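Beta-agarase D (Zobellia galactanivorans, PDB 4ASM) hydrolyses the beta-1,4-galactosidic linkages of agarose in a random, endo-acting manner with retention of anomeric configuration, through this catalytic domain of glycoside hydrolase family 16. Local coordinates at residues A[134-139]-A[353-358]; A[33-38]-A[89-94]. One frame throughout, in Å; residues are numbered along the deposited sequence.

Contact 1: residues A[134-139]-A[353-358]; sequences FVEARV and VDWIRV. With CA (calcium ion), chain B.
Phe134–Val139 and Val353–Val358 are antiparallel neighbours in a buried part of the beta structure, strand 133-140 lying between strand 350-362 and strand 220-229. Glu136 and Arg357 form a hydrogen-bonded pair, with Glu136 N to Arg357 O at 2.9 Å and the return bond from Arg357 N to Glu136 O. Their side chains run side by side in the same direction, the carboxylate and guanidinium planes only 13° apart. Arg357 comes side-on, its NE and NH2 both donating to the single oxygen OE1 of Glu136, NH2 at 2.7 Å on the syn lone pair. Glu136 OE2 has a second partner, Arg222 of the next strand, so the buried carboxylate is held between two arginines and is probably kept ionised. The strands belong to the beta-jelly roll of family GH16, and their register shifts by one residue at a classic beta bulge, where Asp354 and Trp355 both face Arg138. Arg138 N donates to Trp355 O, and Arg138 O accepts from Asp354 N. With Trp355 CG between its backbone N and carbonyl carbon (chi1 52°), the indole lies back across the neighbouring strand, its six-membered edge at Glu136 OE1 and one face against Arg138 CB, 3.7 Å from the centroid of the five-membered ring. Arg138 extends past the indole until NH1 meets Asp354 OD2 at 2.8 Å, on the anti side and out of the carboxylate plane. The other oxygen, Asp354 OD1, binds calcium at 2.4 Å and the backbone O of Asp354 is a second ligand, so the carboxylate bridges the ion and the arginine. On the opposite face of the strand pair the contacts are apolar: Val135 CG1 lies 3.9 Å from Ile356 CD1, and Val139 CG2 meets Val353 CG2.

Contact 2: residues A[33-38]-A[89-94]; sequences DDFNYT and GNLNIW. With CA (calcium ion), chain B.
Asn36 OD1, Asp34 O and Gly89 O converge on one calcium ion, at 2.5 Å from Asn36 OD1 and 2.4 Å from Gly89 O; a water, Asp9 and Asp354 complete the site. Beside the metal, Phe35 CG lies anti to its carbonyl carbon (chi1 -64°), which lays one ring face over Leu91 CB, 3.5 Å from the ring centroid and almost exactly on the ring normal, a CH-pi contact. The Asp33 carboxylate carbon lies over the opposite face, toward the rim. A second water donates to Phe35 O and Tyr37 O and accepts from Gly89 N at 2.8 Å, tying the loop to the start of the strand. Further out, Asp33 braces the loop through an Asx turn, its OD1 taking the N-H of Phe35 at 2.8 Å, while OD2 accepts from Tyr37 OH and from Trp56. An alanine at Phe35 would probably open a gap between Leu91 and the Asp33 carboxylate and let the loop shift beside its calcium ligands. With no direct hydrogen bond between the two segments, calcium probably offsets the repulsion among Asp34 O, Gly89 O and Asn36 OD1, while the water links the loop carbonyls to the Gly89 N-H.

Contacts 1 and 2, centred 11 Å apart, share one calcium ion and its water ligand. Contact 1 supplies Asp354, contact 2 supplies Asp34, Asn36 and Gly89, and Asp9 near the N-terminus is the remaining protein ligand. Backbone hydrogen bonds also join them: Leu91 N to Val353 O, 2.8 Å, between strands 90-96 and 350-362, and Asp33 N of the loop to Ile356 O, 2.9 Å. Gly89 and Asn90 probably help bind the substrate, as in related enzymes, and the Asn90 side chain lies about 4 Å from that of Asp354. The probable proton donor Glu165 is farther off, its side chain about 11 Å from that of Val139.

Contact 1: residues A[134-139]-A[353-358]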
ATOM      1  N   PHE A 134       8.100  10.460  -6.863  1.00  6.34           N
ATOM      2  CA  PHE A 134       7.154  10.720  -5.773  1.00  6.18           C
ATOM      3  C   PHE A 134       5.725  10.472  -6.249  1.00  6.39           C
ATOM      4  O   PHE A 134       5.310  10.993  -7.293  1.00  7.10           O
ATOM      5  CB  PHE A 134       7.319  12.167  -5.282  1.00  5.85           C
ATOM      6  CG  PHE A 134       6.300  12.595  -4.264  1.00  6.65           C
ATOM      7  CD1 PHE A 134       6.303  12.046  -2.988  1.00  7.93           C
ATOM      8  CD2 PHE A 134       5.346  13.556  -4.593  1.00  6.16           C
ATOM      9  CE1 PHE A 134       5.345  12.444  -2.055  1.00  7.74           C
ATOM     10  CE2 PHE A 134       4.382  13.963  -3.668  1.00  7.48           C
ATOM     11  CZ  PHE A 134       4.390  13.392  -2.393  1.00  7.00           C
ATOM     12  N   VAL A 135       4.994   9.642  -5.505  1.00  5.86           N
ATOM     13  CA  VAL A 135       3.615   9.290  -5.865  1.00  5.60           C
ATOM     14  C   VAL A 135       2.740   9.655  -4.682  1.00  5.95           C
ATOM     15  O   VAL A 135       3.007   9.213  -3.572  1.00  6.08           O
ATOM     16  CB  VAL A 135       3.471   7.759  -6.169  1.00  6.17           C
ATOM     17  CG1 VAL A 135       2.052   7.424  -6.650  1.00  6.74           C
ATOM     18  CG2 VAL A 135       4.501   7.318  -7.225  1.00  6.82           C
ATOM     19  N   GLU A 136       1.695  10.437  -4.924  1.00  5.85           N
ATOM     20  CA  GLU A 136       0.802  10.853  -3.837  1.00  5.40           C
ATOM     21  C   GLU A 136      -0.653  10.844  -4.281  1.00  5.98           C
ATOM     22  O   GLU A 136      -0.954  11.258  -5.408  1.00  6.23           O
ATOM     23  CB  GLU A 136       1.182  12.271  -3.351  1.00  5.97           C
ATOM     24  CG  GLU A 136       0.392  12.769  -2.142  1.00  6.74           C
ATOM     25  CD  GLU A 136       0.609  14.230  -1.849  1.00  8.51           C
ATOM     26  OE1 GLU A 136       0.757  15.015  -2.806  1.00  9.26           O
ATOM     27  OE2 GLU A 136       0.619  14.603  -0.657  1.00  8.84           O
ATOM     28  N   ALA A 137      -1.553  10.405  -3.397  1.00  5.29           N
ATOM     29  CA  ALA A 137      -2.980  10.376  -3.693  1.00  5.06           C
ATOM     30  C   ALA A 137      -3.793  11.087  -2.635  1.00  5.87           C
ATOM     31  O   ALA A 137      -3.405  11.115  -1.463  1.00  6.32           O
ATOM     32  CB  ALA A 137      -3.475   8.938  -3.838  1.00  6.80           C
ATOM     33  N   ARG A 138      -4.918  11.663  -3.060  1.00  5.55           N
ATOM     34  CA  ARG A 138      -5.913  12.157  -2.118  1.00  5.73           C
ATOM     35  C   ARG A 138      -7.040  11.143  -2.146  1.00  5.63           C
ATOM     36  O   ARG A 138      -7.637  10.883  -3.192  1.00  6.37           O
ATOM     37  CB  ARG A 138      -6.410  13.556  -2.488  1.00  5.68           C
ATOM     38  CG  ARG A 138      -7.403  14.106  -1.483  1.00  7.05           C
ATOM     39  CD  ARG A 138      -7.671  15.604  -1.750  1.00  6.04           C
ATOM     40  NE  ARG A 138      -8.517  16.154  -0.683  1.00  7.36           N
ATOM     41  CZ  ARG A 138      -9.844  16.245  -0.735  1.00  7.87           C
ATOM     42  NH1 ARG A 138     -10.510  15.833  -1.804  1.00 10.57           N
ATOM     43  NH2 ARG A 138     -10.513  16.734   0.309  1.00 11.84           N
ATOM     44  N   VAL A 139      -7.334  10.567  -0.981  1.00  5.96           N
ATOM     45  CA  VAL A 139      -8.172   9.374  -0.896  1.00  6.00           C
ATOM     46  C   VAL A 139      -9.058   9.387   0.344  1.00  5.70           C
ATOM     47  O   VAL A 139      -8.587   9.756   1.420  1.00  5.57           O
ATOM     48  CB  VAL A 139      -7.288   8.096  -0.922  1.00  6.50           C
ATOM     49  CG1 VAL A 139      -6.178   8.140   0.153  1.00  7.03           C
ATOM     50  CG2 VAL A 139      -8.142   6.834  -0.818  1.00  6.75           C
ATOM     51  N   VAL A 353     -10.849   7.785  -4.653  1.00  6.54           N
ATOM     52  CA  VAL A 353      -9.598   8.499  -4.872  1.00  6.06           C
ATOM     53  C   VAL A 353      -9.882   9.735  -5.735  1.00  6.56           C
ATOM     54  O   VAL A 353     -10.263   9.649  -6.905  1.00  6.91           O
ATOM     55  CB  VAL A 353      -8.497   7.618  -5.511  1.00  5.97           C
ATOM     56  CG1 VAL A 353      -7.193   8.401  -5.652  1.00  6.57           C
ATOM     57  CG2 VAL A 353      -8.272   6.317  -4.682  1.00  5.59           C
ATOM     58  N   ASP A 354      -9.704  10.895  -5.126  1.00  6.19           N
ATOM     59  CA  ASP A 354      -9.921  12.161  -5.814  1.00  6.81           C
ATOM     60  C   ASP A 354      -8.876  12.375  -6.902  1.00  7.18           C
ATOM     61  O   ASP A 354      -9.198  12.829  -8.011  1.00  7.71           O
ATOM     62  CB  ASP A 354      -9.871  13.264  -4.758  1.00  7.03           C
ATOM     63  CG  ASP A 354     -10.207  14.655  -5.295  1.00  8.43           C
ATOM     64  OD1 ASP A 354     -10.724  14.799  -6.433  1.00 10.06           O
ATOM     65  OD2 ASP A 354      -9.957  15.615  -4.548  1.00 10.33           O
ATOM     66  N   TRP A 355      -7.629  12.044  -6.586  1.00  6.85           N
ATOM     67  CA  TRP A 355      -6.536  12.200  -7.531  1.00  6.47           C
ATOM     68  C   TRP A 355      -5.311  11.427  -7.087  1.00  6.79           C
ATOM     69  O   TRP A 355      -5.145  11.127  -5.906  1.00  6.33           O
ATOM     70  CB  TRP A 355      -6.181  13.672  -7.748  1.00  7.21           C
ATOM     71  CG  TRP A 355      -5.917  14.547  -6.538  1.00  6.84           C
ATOM     72  CD1 TRP A 355      -6.769  15.494  -6.043  1.00  6.87           C
ATOM     73  CD2 TRP A 355      -4.701  14.658  -5.755  1.00  6.14           C
ATOM     74  NE1 TRP A 355      -6.186  16.157  -4.989  1.00  7.40           N
ATOM     75  CE2 TRP A 355      -4.925  15.665  -4.787  1.00  6.62           C
ATOM     76  CE3 TRP A 355      -3.470  13.979  -5.748  1.00  6.20           C
ATOM     77  CZ2 TRP A 355      -3.957  16.031  -3.837  1.00  7.01           C
ATOM     78  CZ3 TRP A 355      -2.506  14.340  -4.798  1.00  7.23           C
ATOM     79  CH2 TRP A 355      -2.757  15.371  -3.860  1.00  7.39           C
ATOM     80  N   ILE A 356      -4.464  11.103  -8.056  1.00  6.18           N
ATOM     81  CA  ILE A 356      -3.145  10.563  -7.807  1.00  6.38           C
ATOM     82  C   ILE A 356      -2.169  11.273  -8.740  1.00  6.43           C
ATOM     83  O   ILE A 356      -2.401  11.362  -9.955  1.00  7.20           O
ATOM     84  CB  ILE A 356      -3.119   9.010  -7.946  1.00  5.80           C
ATOM     85  CG1 ILE A 356      -1.757   8.432  -7.527  1.00  6.39           C
ATOM     86  CG2 ILE A 356      -3.556   8.569  -9.354  1.00  6.78           C
ATOM     87  CD1 ILE A 356      -1.778   6.926  -7.399  1.00  6.91           C
ATOM     88  N   ARG A 357      -1.095  11.795  -8.160  1.00  6.36           N
ATOM     89  CA  ARG A 357      -0.110  12.541  -8.932  1.00  6.24           C
ATOM     90  C   ARG A 357       1.264  11.905  -8.778  1.00  6.56           C
ATOM     91  O   ARG A 357       1.595  11.340  -7.723  1.00  7.55           O
ATOM     92  CB  ARG A 357      -0.087  14.016  -8.495  1.00  6.60           C
ATOM     93  CG  ARG A 357       0.381  14.281  -7.082  1.00  6.56           C
ATOM     94  CD  ARG A 357       0.179  15.762  -6.752  1.00  6.33           C
ATOM     95  NE  ARG A 357       0.525  16.086  -5.376  1.00  7.44           N
ATOM     96  CZ  ARG A 357       0.731  17.324  -4.943  1.00  9.33           C
ATOM     97  NH1 ARG A 357       0.658  18.354  -5.794  1.00  9.60           N
ATOM     98  NH2 ARG A 357       0.980  17.533  -3.661  1.00  9.69           N
ATOM     99  N   VAL A 358       2.063  12.017  -9.834  1.00  6.53           N
ATOM    100  CA  VAL A 358       3.369  11.385  -9.898  1.00  7.14           C
ATOM    101  C   VAL A 358       4.343  12.443 -10.388  1.00  7.81           C
ATOM    102  O   VAL A 358       4.085  13.083 -11.417  1.00  8.22           O
ATOM    103  CB  VAL A 358       3.348  10.200 -10.879  1.00  6.78           C
ATOM    104  CG1 VAL A 358       4.723   9.576 -10.988  1.00  7.54           C
ATOM    105  CG2 VAL A 358       2.313   9.162 -10.443  1.00  6.26           C
TER
HETATM  106 CA    CA B1359     -10.857  14.514  -8.771  1.00  8.99          CA
HETATM  107  O   HOH W   1     -12.685  15.977  -8.134  1.00 13.14           O

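Contact 2: residues A[33-38]-A[89-94]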
ATOM      1  N   ASP A  33      -3.447  11.326 -12.644  1.00  7.47           N
ATOM      2  CA  ASP A  33      -4.862  11.314 -12.970  1.00  7.52           C
ATOM      3  C   ASP A  33      -5.662  11.992 -11.853  1.00  8.10           C
ATOM      4  O   ASP A  33      -5.590  11.572 -10.686  1.00  7.94           O
ATOM      5  CB  ASP A  33      -5.345   9.864 -13.151  1.00  8.01           C
ATOM      6  CG  ASP A  33      -6.653   9.768 -13.908  1.00  8.12           C
ATOM      7  OD1 ASP A  33      -7.346  10.817 -14.032  1.00  9.17           O
ATOM      8  OD2 ASP A  33      -6.983   8.659 -14.365  1.00  6.43           O
ATOM      9  N   ASP A  34      -6.423  13.032 -12.186  1.00  8.08           N
ATOM     10  CA  ASP A  34      -7.342  13.599 -11.200  1.00  8.70           C
ATOM     11  C   ASP A  34      -8.801  13.138 -11.323  1.00  8.16           C
ATOM     12  O   ASP A  34      -9.690  13.696 -10.656  1.00  8.31           O
ATOM     13  CB  ASP A  34      -7.198  15.135 -11.011  1.00  8.66           C
ATOM     14  CG  ASP A  34      -7.456  15.936 -12.270  1.00 10.87           C
ATOM     15  OD1 ASP A  34      -7.760  15.339 -13.328  1.00 11.51           O
ATOM     16  OD2 ASP A  34      -7.326  17.191 -12.174  1.00 10.57           O
ATOM     17  N   PHE A  35      -9.037  12.108 -12.149  1.00  7.58           N
ATOM     18  CA  PHE A  35     -10.282  11.317 -12.135  1.00  8.34           C
ATOM     19  C   PHE A  35     -11.571  12.131 -12.276  1.00  9.44           C
ATOM     20  O   PHE A  35     -12.553  11.850 -11.597  1.00  9.60           O
ATOM     21  CB  PHE A  35     -10.372  10.477 -10.843  1.00  8.42           C
ATOM     22  CG  PHE A  35      -9.280   9.438 -10.710  1.00  6.97           C
ATOM     23  CD1 PHE A  35      -9.176   8.423 -11.650  1.00  8.08           C
ATOM     24  CD2 PHE A  35      -8.393   9.440  -9.621  1.00  6.37           C
ATOM     25  CE1 PHE A  35      -8.195   7.441 -11.540  1.00  8.69           C
ATOM     26  CE2 PHE A  35      -7.412   8.449  -9.502  1.00  7.12           C
ATOM     27  CZ  PHE A  35      -7.307   7.462 -10.455  1.00  7.37           C
ATOM     28  N   ASN A  36     -11.586  13.095 -13.199  1.00 10.91           N
ATOM     29  CA  ASN A  36     -12.751  13.991 -13.301  1.00 11.85           C
ATOM     30  C   ASN A  36     -13.683  13.677 -14.478  1.00 13.05           C
ATOM     31  O   ASN A  36     -14.699  14.356 -14.706  1.00 14.20           O
ATOM     32  CB  ASN A  36     -12.292  15.444 -13.232  1.00 11.76           C
ATOM     33  CG  ASN A  36     -11.722  15.792 -11.856  1.00 11.16           C
ATOM     34  OD1 ASN A  36     -12.077  15.152 -10.844  1.00 11.55           O
ATOM     35  ND2 ASN A  36     -10.829  16.770 -11.808  1.00 11.85           N
ATOM     36  N   TYR A  37     -13.364  12.582 -15.144  1.00 11.13           N
ATOM     37  CA  TYR A  37     -14.080  12.089 -16.303  1.00 11.44           C
ATOM     38  C   TYR A  37     -15.046  10.988 -15.889  1.00 11.85           C
ATOM     39  O   TYR A  37     -15.145  10.640 -14.699  1.00 12.25           O
ATOM     40  CB  TYR A  37     -13.058  11.579 -17.331  1.00 10.48           C
ATOM     41  CG  TYR A  37     -12.059  10.562 -16.785  1.00  9.77           C
ATOM     42  CD1 TYR A  37     -10.882  10.980 -16.152  1.00  8.44           C
ATOM     43  CD2 TYR A  37     -12.299   9.198 -16.906  1.00  9.08           C
ATOM     44  CE1 TYR A  37      -9.971  10.040 -15.648  1.00  8.75           C
ATOM     45  CE2 TYR A  37     -11.414   8.266 -16.393  1.00  8.71           C
ATOM     46  CZ  TYR A  37     -10.250   8.700 -15.786  1.00  9.23           C
ATOM     47  OH  TYR A  37      -9.366   7.755 -15.293  1.00  8.87           O
ATOM     48  N   THR A  38     -15.765  10.443 -16.866  1.00 12.66           N
ATOM     49  CA  THR A  38     -16.662   9.331 -16.640  1.00 13.67           C
ATOM     50  C   THR A  38     -16.058   8.055 -17.199  1.00 13.80           C
ATOM     51  O   THR A  38     -15.618   8.016 -18.350  1.00 15.27           O
ATOM     52  CB  THR A  38     -18.069   9.608 -17.256  1.00 13.87           C
ATOM     53  OG1 THR A  38     -18.663  10.716 -16.568  1.00 17.83           O
ATOM     54  CG2 THR A  38     -18.981   8.386 -17.129  1.00 16.09           C
ATOM     55  N   GLY A  89     -15.902  12.966  -9.870  1.00 10.04           N
ATOM     56  CA  GLY A  89     -14.586  13.502  -9.542  1.00  9.07           C
ATOM     57  C   GLY A  89     -13.635  12.506  -8.878  1.00  8.74           C
ATOM     58  O   GLY A  89     -12.521  12.859  -8.538  1.00  8.84           O
ATOM     59  N   ASN A  90     -14.086  11.272  -8.706  1.00  8.23           N
ATOM     60  CA  ASN A  90     -13.281  10.266  -8.002  1.00  7.16           C
ATOM     61  C   ASN A  90     -13.180   8.971  -8.776  1.00  6.36           C
ATOM     62  O   ASN A  90     -14.146   8.548  -9.425  1.00  7.09           O
ATOM     63  CB  ASN A  90     -13.923   9.890  -6.652  1.00  7.87           C
ATOM     64  CG  ASN A  90     -14.063  11.056  -5.698  1.00  9.39           C
ATOM     65  OD1 ASN A  90     -13.072  11.628  -5.238  1.00 11.20           O
ATOM     66  ND2 ASN A  90     -15.316  11.392  -5.360  1.00 10.92           N
ATOM     67  N   LEU A  91     -12.032   8.300  -8.642  1.00  6.12           N
ATOM     68  CA  LEU A  91     -11.996   6.860  -8.853  1.00  5.57           C
ATOM     69  C   LEU A  91     -12.821   6.195  -7.737  1.00  5.99           C
ATOM     70  O   LEU A  91     -12.651   6.533  -6.555  1.00  6.50           O
ATOM     71  CB  LEU A  91     -10.544   6.374  -8.788  1.00  5.03           C
ATOM     72  CG  LEU A  91     -10.289   4.868  -8.788  1.00  5.35           C
ATOM     73  CD1 LEU A  91     -10.633   4.199 -10.144  1.00  5.64           C
ATOM     74  CD2 LEU A  91      -8.851   4.570  -8.363  1.00  5.53           C
ATOM     75  N   ASN A  92     -13.686   5.258  -8.115  1.00  5.99           N
ATOM     76  CA  ASN A  92     -14.478   4.474  -7.176  1.00  6.32           C
ATOM     77  C   ASN A  92     -14.012   3.029  -7.306  1.00  6.29           C
ATOM     78  O   ASN A  92     -14.021   2.475  -8.405  1.00  6.73           O
ATOM     79  CB  ASN A  92     -15.975   4.503  -7.554  1.00  6.03           C
ATOM     80  CG  ASN A  92     -16.668   5.846  -7.254  1.00  9.09           C
ATOM     81  OD1 ASN A  92     -17.645   5.875  -6.509  1.00 10.81           O
ATOM     82  ND2 ASN A  92     -16.197   6.934  -7.861  1.00 11.95           N
ATOM     83  N   ILE A  93     -13.583   2.425  -6.195  1.00  5.79           N
ATOM     84  CA  ILE A  93     -13.269   0.989  -6.173  1.00  6.75           C
ATOM     85  C   ILE A  93     -13.973   0.423  -4.960  1.00  6.34           C
ATOM     86  O   ILE A  93     -13.714   0.858  -3.842  1.00  6.33           O
ATOM     87  CB  ILE A  93     -11.744   0.736  -6.106  1.00  6.49           C
ATOM     88  CG1 ILE A  93     -11.121   1.095  -7.449  1.00  8.80           C
ATOM     89  CG2 ILE A  93     -11.443  -0.750  -5.824  1.00  7.99           C
ATOM     90  CD1 ILE A  93      -9.604   0.907  -7.515  1.00 10.21           C
ATOM     91  N   TRP A  94     -14.868  -0.534  -5.165  1.00  5.89           N
ATOM     92  CA  TRP A  94     -15.680  -1.007  -4.051  1.00  6.34           C
ATOM     93  C   TRP A  94     -15.643  -2.505  -3.871  1.00  6.13           C
ATOM     94  O   TRP A  94     -15.018  -3.227  -4.650  1.00  7.00           O
ATOM     95  CB  TRP A  94     -17.125  -0.512  -4.189  1.00  6.34           C
ATOM     96  CG  TRP A  94     -17.882  -1.011  -5.366  1.00  7.58           C
ATOM     97  CD1 TRP A  94     -18.753  -2.060  -5.385  1.00  8.66           C
ATOM     98  CD2 TRP A  94     -17.878  -0.459  -6.686  1.00  7.80           C
ATOM     99  NE1 TRP A  94     -19.308  -2.199  -6.645  1.00  8.98           N
ATOM    100  CE2 TRP A  94     -18.779  -1.231  -7.461  1.00  8.26           C
ATOM    101  CE3 TRP A  94     -17.208   0.619  -7.290  1.00  7.94           C
ATOM    102  CZ2 TRP A  94     -19.008  -0.976  -8.814  1.00  7.99           C
ATOM    103  CZ3 TRP A  94     -17.436   0.867  -8.654  1.00  8.01           C
ATOM    104  CH2 TRP A  94     -18.337   0.072  -9.389  1.00  8.16           C
TER
HETATM  105 CA    CA B1359     -10.857  14.514  -8.771  1.00  8.99          CA
HETATM  106  O   HOH W   2     -15.260  11.677 -12.226  1.00 13.98           O
HETATM  107  O   HOH W   1     -12.685  15.977  -8.134  1.00 13.14           O